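Local structure of Sca-family protein (Rickettsia rickettsii, 4LQ8) at residues L282-T287 against A291-E296; V306-Y311 against S329-I334. The protein probably takes part in cell adhesion as surface cell antigen 4 (Sca4) of Rickettsia, of which this chain is the N-terminal head domain. All coordinates share one frame; numbering follows the deposited sequence.

Contact 1 of 2, residues L282-T287 against A291-E296; sequences LKFAGT and AIAYIE
Lys283 and Tyr294 form the hydrogen-bonded pair, and Phe284 and Ala293 the adjoining non-hydrogen-bonded pair, of an antiparallel beta hairpin whose short strands run at 130° to one another in their N-to-C directions, well short of exactly antiparallel. Lys283 N donates to Tyr294 O (2.9 Å) almost in line with the C=O bond, whereas Tyr294 N reaches Lys283 O from well above the carbonyl plane. A third bond runs from Ala285 N to Ile292 O at 2.8 Å.

Tyr294 has CG placed between its backbone N and carbonyl carbon (chi1 79°), a rotation that swings the ring across to strand 282-285. Lys283 CB then lies over the middle of one ring face, 3.5 Å from the Tyr294 ring centroid, as a CH-pi contact, while Ala285 N faces the ring edge in its plane. Beyond CB the lysine chain bends at chi2 (-65°) and carries NZ away to Gln330 and Glu332 on strand 329-332. On the opposite face of the sheet, Phe284 CE1 packs on Ala293 CB at 3.6 Å, and the edge of the same ring turns to the backbone, with Phe284 CD1 3.5 Å from Ala291 O. Leu282 CD1 extends this apolar side by meeting Ile295 CG2 at 3.8 Å. At the turn, Ala285 centres an inverse gamma turn, and its carbonyl O lies 3.3 Å from Ala291 CB.

Strand 282-285 also pairs in parallel with strand 329-332, so both of its edges are engaged in backbone bonding. Apolar packing thus occupies both faces of the hairpin, Ala285 CB meeting Ile292 CG2 on the tyrosine side, where the Tyr294 ring lies against the base of a lysine chain whose ammonium is paired on the neighbouring strand.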
# COMPACT_ATOMS: atom_id res chain seq x y z
N LEU A 282 -3.61 7.48 -0.74
CA LEU A 282 -4.52 6.57 -0.05
C LEU A 282 -5.58 7.38 0.72
O LEU A 282 -5.25 8.36 1.37
CB LEU A 282 -3.69 5.70 0.92
CG LEU A 282 -4.39 4.51 1.57
CD1 LEU A 282 -4.89 3.51 0.52
CD2 LEU A 282 -3.45 3.80 2.51
N LYS A 283 -6.85 6.99 0.63
CA LYS A 283 -7.90 7.68 1.40
C LYS A 283 -8.38 6.75 2.53
O LYS A 283 -8.22 5.54 2.44
CB LYS A 283 -9.11 8.09 0.52
CG LYS A 283 -8.81 8.85 -0.78
CD LYS A 283 -8.19 10.20 -0.50
CE LYS A 283 -8.28 11.13 -1.68
NZ LYS A 283 -7.82 12.48 -1.27
N PHE A 284 -9.02 7.32 3.54
CA PHE A 284 -9.64 6.59 4.65
C PHE A 284 -11.07 7.06 4.74
O PHE A 284 -11.35 8.26 4.65
CB PHE A 284 -8.88 6.78 5.98
CG PHE A 284 -7.57 6.02 5.95
CD1 PHE A 284 -7.55 4.64 6.11
CD2 PHE A 284 -6.38 6.68 5.66
CE1 PHE A 284 -6.34 3.93 6.01
CE2 PHE A 284 -5.18 5.97 5.59
CZ PHE A 284 -5.17 4.60 5.75
N ALA A 285 -11.98 6.08 4.87
CA ALA A 285 -13.41 6.31 4.95
C ALA A 285 -13.77 6.72 6.39
O ALA A 285 -14.22 5.90 7.18
CB ALA A 285 -14.15 5.05 4.51
N GLY A 286 -13.54 7.98 6.73
CA GLY A 286 -13.78 8.49 8.08
C GLY A 286 -12.46 8.87 8.74
O GLY A 286 -11.40 8.72 8.13
N THR A 287 -12.51 9.36 9.97
CA THR A 287 -11.41 9.92 10.78
C THR A 287 -10.88 8.97 11.87
O THR A 287 -9.74 9.13 12.31
CB THR A 287 -11.90 11.24 11.46
OG1 THR A 287 -12.62 12.02 10.52
CG2 THR A 287 -10.76 12.07 12.03
N ALA A 291 -11.57 3.46 10.37
CA ALA A 291 -11.83 3.93 9.00
C ALA A 291 -11.06 3.04 7.97
O ALA A 291 -9.85 2.86 8.08
CB ALA A 291 -11.43 5.38 8.85
N ILE A 292 -11.79 2.47 7.01
CA ILE A 292 -11.22 1.59 6.02
C ILE A 292 -10.49 2.38 4.93
O ILE A 292 -10.94 3.46 4.54
CB ILE A 292 -12.27 0.57 5.46
CG1 ILE A 292 -11.59 -0.66 4.77
CG2 ILE A 292 -13.31 1.23 4.57
CD1 ILE A 292 -10.73 -1.61 5.78
N ALA A 293 -9.35 1.85 4.46
CA ALA A 293 -8.59 2.47 3.38
C ALA A 293 -9.39 2.31 2.11
O ALA A 293 -10.03 1.28 1.90
CB ALA A 293 -7.24 1.76 3.22
N TYR A 294 -9.37 3.33 1.26
CA TYR A 294 -10.01 3.25 -0.05
C TYR A 294 -9.23 4.07 -1.04
O TYR A 294 -8.42 4.92 -0.65
CB TYR A 294 -11.53 3.62 -0.03
CG TYR A 294 -11.85 5.09 0.02
CD1 TYR A 294 -12.05 5.74 1.23
CD2 TYR A 294 -12.02 5.83 -1.16
CE1 TYR A 294 -12.43 7.09 1.27
CE2 TYR A 294 -12.36 7.18 -1.13
CZ TYR A 294 -12.58 7.80 0.09
OH TYR A 294 -12.94 9.13 0.10
N ILE A 295 -9.47 3.80 -2.33
CA ILE A 295 -8.85 4.48 -3.45
C ILE A 295 -9.87 4.60 -4.57
O ILE A 295 -10.77 3.78 -4.71
CB ILE A 295 -7.56 3.74 -3.98
CG1 ILE A 295 -7.86 2.27 -4.30
CG2 ILE A 295 -6.38 3.85 -2.98
CD1 ILE A 295 -7.31 1.80 -5.45
N GLU A 296 -9.67 5.60 -5.41
CA GLU A 296 -10.38 5.79 -6.65
C GLU A 296 -9.31 5.35 -7.65
O GLU A 296 -8.17 5.75 -7.48
CB GLU A 296 -10.76 7.25 -6.83
CG GLU A 296 -11.89 7.43 -7.81
CD GLU A 296 -12.33 8.86 -8.01
OE1 GLU A 296 -12.13 9.70 -7.09
OE2 GLU A 296 -12.89 9.15 -9.09

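Contact 2 of 2, residues V306-Y311 against S329-I334; sequences VTRGKY and SQAEDI
Tyr311 CG stands anti to the backbone N (chi1 179°), and Ser329 OG sits between its own N and carbonyl carbon (chi1 82°), a combination that brings Tyr311 CE2 within 3.9 Å of Ser329 OG. Arg308, bent at chi2 (-130°), reaches from the first turn of helix 308-320 to strand 329-332. There Ala331 CB lies over one face of the guanidinium, 3.6 Å from Arg308 NH2.

At the guanidinium edge and in its plane, a water accepts from Arg308 NH2 at 3.0 Å and donates to Ser329 OG at 2.9 Å. Asp327, just before the strand, bonds Ser329 OG through OD1 and Tyr311 OH through its backbone O. Thr307 caps the helix, its OG1 accepting from Lys310 N at 3.3 Å.

The contact joins the start of helix 308-320 to the strand it leads into, consistent with a beta-alpha-beta crossover from parallel strand 300-304. The two meet without a direct hydrogen bond, through methyl packing, van der Waals contact of tyrosine with serine and one bridging water. With the water donating to it, Ser329 OG probably gives its own proton to Asp327 OD1, making a hydrogen-bond chain from guanidinium to carboxylate.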
# COMPACT_ATOMS: atom_id res chain seq x y z
N VAL A 306 -7.00 -2.72 5.00
CA VAL A 306 -6.27 -2.10 6.10
C VAL A 306 -7.05 -0.90 6.66
O VAL A 306 -7.57 -0.07 5.90
CB VAL A 306 -4.80 -1.76 5.66
CG1 VAL A 306 -4.71 -0.57 4.68
CG2 VAL A 306 -3.87 -1.58 6.86
N THR A 307 -7.17 -0.83 7.97
CA THR A 307 -7.88 0.30 8.58
C THR A 307 -6.86 1.40 8.82
O THR A 307 -5.67 1.14 8.77
CB THR A 307 -8.54 -0.10 9.91
OG1 THR A 307 -7.51 -0.50 10.81
CG2 THR A 307 -9.64 -1.19 9.75
N ARG A 308 -7.33 2.60 9.16
CA ARG A 308 -6.44 3.72 9.47
C ARG A 308 -5.50 3.44 10.65
O ARG A 308 -4.30 3.74 10.57
CB ARG A 308 -7.24 4.99 9.71
CG ARG A 308 -6.45 6.19 9.27
CD ARG A 308 -6.38 7.28 10.28
NE ARG A 308 -6.04 8.51 9.59
CZ ARG A 308 -6.38 9.73 9.99
NH1 ARG A 308 -7.08 9.89 11.11
NH2 ARG A 308 -6.03 10.79 9.29
N GLY A 309 -6.04 2.86 11.71
CA GLY A 309 -5.27 2.51 12.90
C GLY A 309 -4.19 1.50 12.55
O GLY A 309 -3.04 1.68 12.93
N LYS A 310 -4.54 0.47 11.78
CA LYS A 310 -3.55 -0.54 11.37
C LYS A 310 -2.47 0.09 10.44
O LYS A 310 -1.28 -0.14 10.62
CB LYS A 310 -4.24 -1.75 10.71
CG LYS A 310 -3.28 -2.85 10.24
CD LYS A 310 -2.43 -3.43 11.36
CE LYS A 310 -3.27 -4.19 12.39
NZ LYS A 310 -2.38 -4.83 13.38
N TYR A 311 -2.91 0.91 9.49
CA TYR A 311 -2.02 1.59 8.56
C TYR A 311 -1.00 2.46 9.30
O TYR A 311 0.19 2.36 9.00
CB TYR A 311 -2.82 2.43 7.57
CG TYR A 311 -1.94 3.16 6.58
CD1 TYR A 311 -1.35 2.49 5.51
CD2 TYR A 311 -1.71 4.53 6.70
CE1 TYR A 311 -0.56 3.17 4.58
CE2 TYR A 311 -0.93 5.22 5.77
CZ TYR A 311 -0.35 4.53 4.72
OH TYR A 311 0.43 5.17 3.80
N SER A 329 -1.47 9.91 2.62
CA SER A 329 -2.85 9.52 2.87
C SER A 329 -3.69 10.63 3.47
O SER A 329 -3.16 11.59 4.03
CB SER A 329 -2.92 8.25 3.72
OG SER A 329 -2.75 8.58 5.09
N GLN A 330 -5.01 10.55 3.28
CA GLN A 330 -5.92 11.59 3.78
C GLN A 330 -7.22 10.94 4.26
O GLN A 330 -7.83 10.16 3.52
CB GLN A 330 -6.24 12.65 2.69
CG GLN A 330 -5.06 13.37 2.02
CD GLN A 330 -4.51 12.65 0.79
OE1 GLN A 330 -5.24 12.34 -0.17
NE2 GLN A 330 -3.20 12.42 0.76
N ALA A 331 -7.67 11.30 5.46
CA ALA A 331 -8.96 10.87 5.97
C ALA A 331 -10.00 11.71 5.21
O ALA A 331 -9.78 12.90 4.96
CB ALA A 331 -9.06 11.13 7.45
N GLU A 332 -11.07 11.06 4.76
CA GLU A 332 -12.11 11.75 3.99
C GLU A 332 -13.44 11.58 4.67
O GLU A 332 -13.60 10.71 5.51
CB GLU A 332 -12.17 11.20 2.54
CG GLU A 332 -10.95 11.50 1.69
CD GLU A 332 -10.68 12.95 1.32
OE1 GLU A 332 -11.50 13.83 1.66
OE2 GLU A 332 -9.62 13.21 0.71
N ASP A 333 -14.38 12.43 4.30
CA ASP A 333 -15.73 12.44 4.85
C ASP A 333 -16.59 11.30 4.30
O ASP A 333 -16.45 10.91 3.14
CB ASP A 333 -16.39 13.79 4.53
CG ASP A 333 -17.41 14.22 5.54
OD1 ASP A 333 -17.43 13.64 6.66
OD2 ASP A 333 -18.18 15.15 5.24
N ILE A 334 -17.45 10.74 5.14
CA ILE A 334 -18.37 9.67 4.74
C ILE A 334 -19.71 9.85 5.43
O ILE A 334 -19.80 10.58 6.41
CB ILE A 334 -17.82 8.23 4.93
CG1 ILE A 334 -17.57 7.89 6.42
CG2 ILE A 334 -16.58 7.95 4.05
CD1 ILE A 334 -17.58 6.29 6.66
O HOH W 1 -4.03 10.17 7.12

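Overall arrangement
Contacts 1 and 2 follow one another along the chain, yet their centres lie about 4 Å apart, because strands 282-285 and 329-332 are neighbours in one mixed sheet. Helix 308-320 begins beside the hairpin of contact 1: Arg308 N is 2.8 Å from Ala291 O, a probable hydrogen bond. On that side the rings of Phe284 and Tyr311 also meet, their planes inclined by about 50°. The opposite face carries the salt bridge between Lys283 NZ and Glu332 OE2 (2.8 Å), with Tyr294 OH packed 3.3 Å from Glu332 CB. Hairpin, helix start and strand 329-332 are thus in direct contact around strand 282-285.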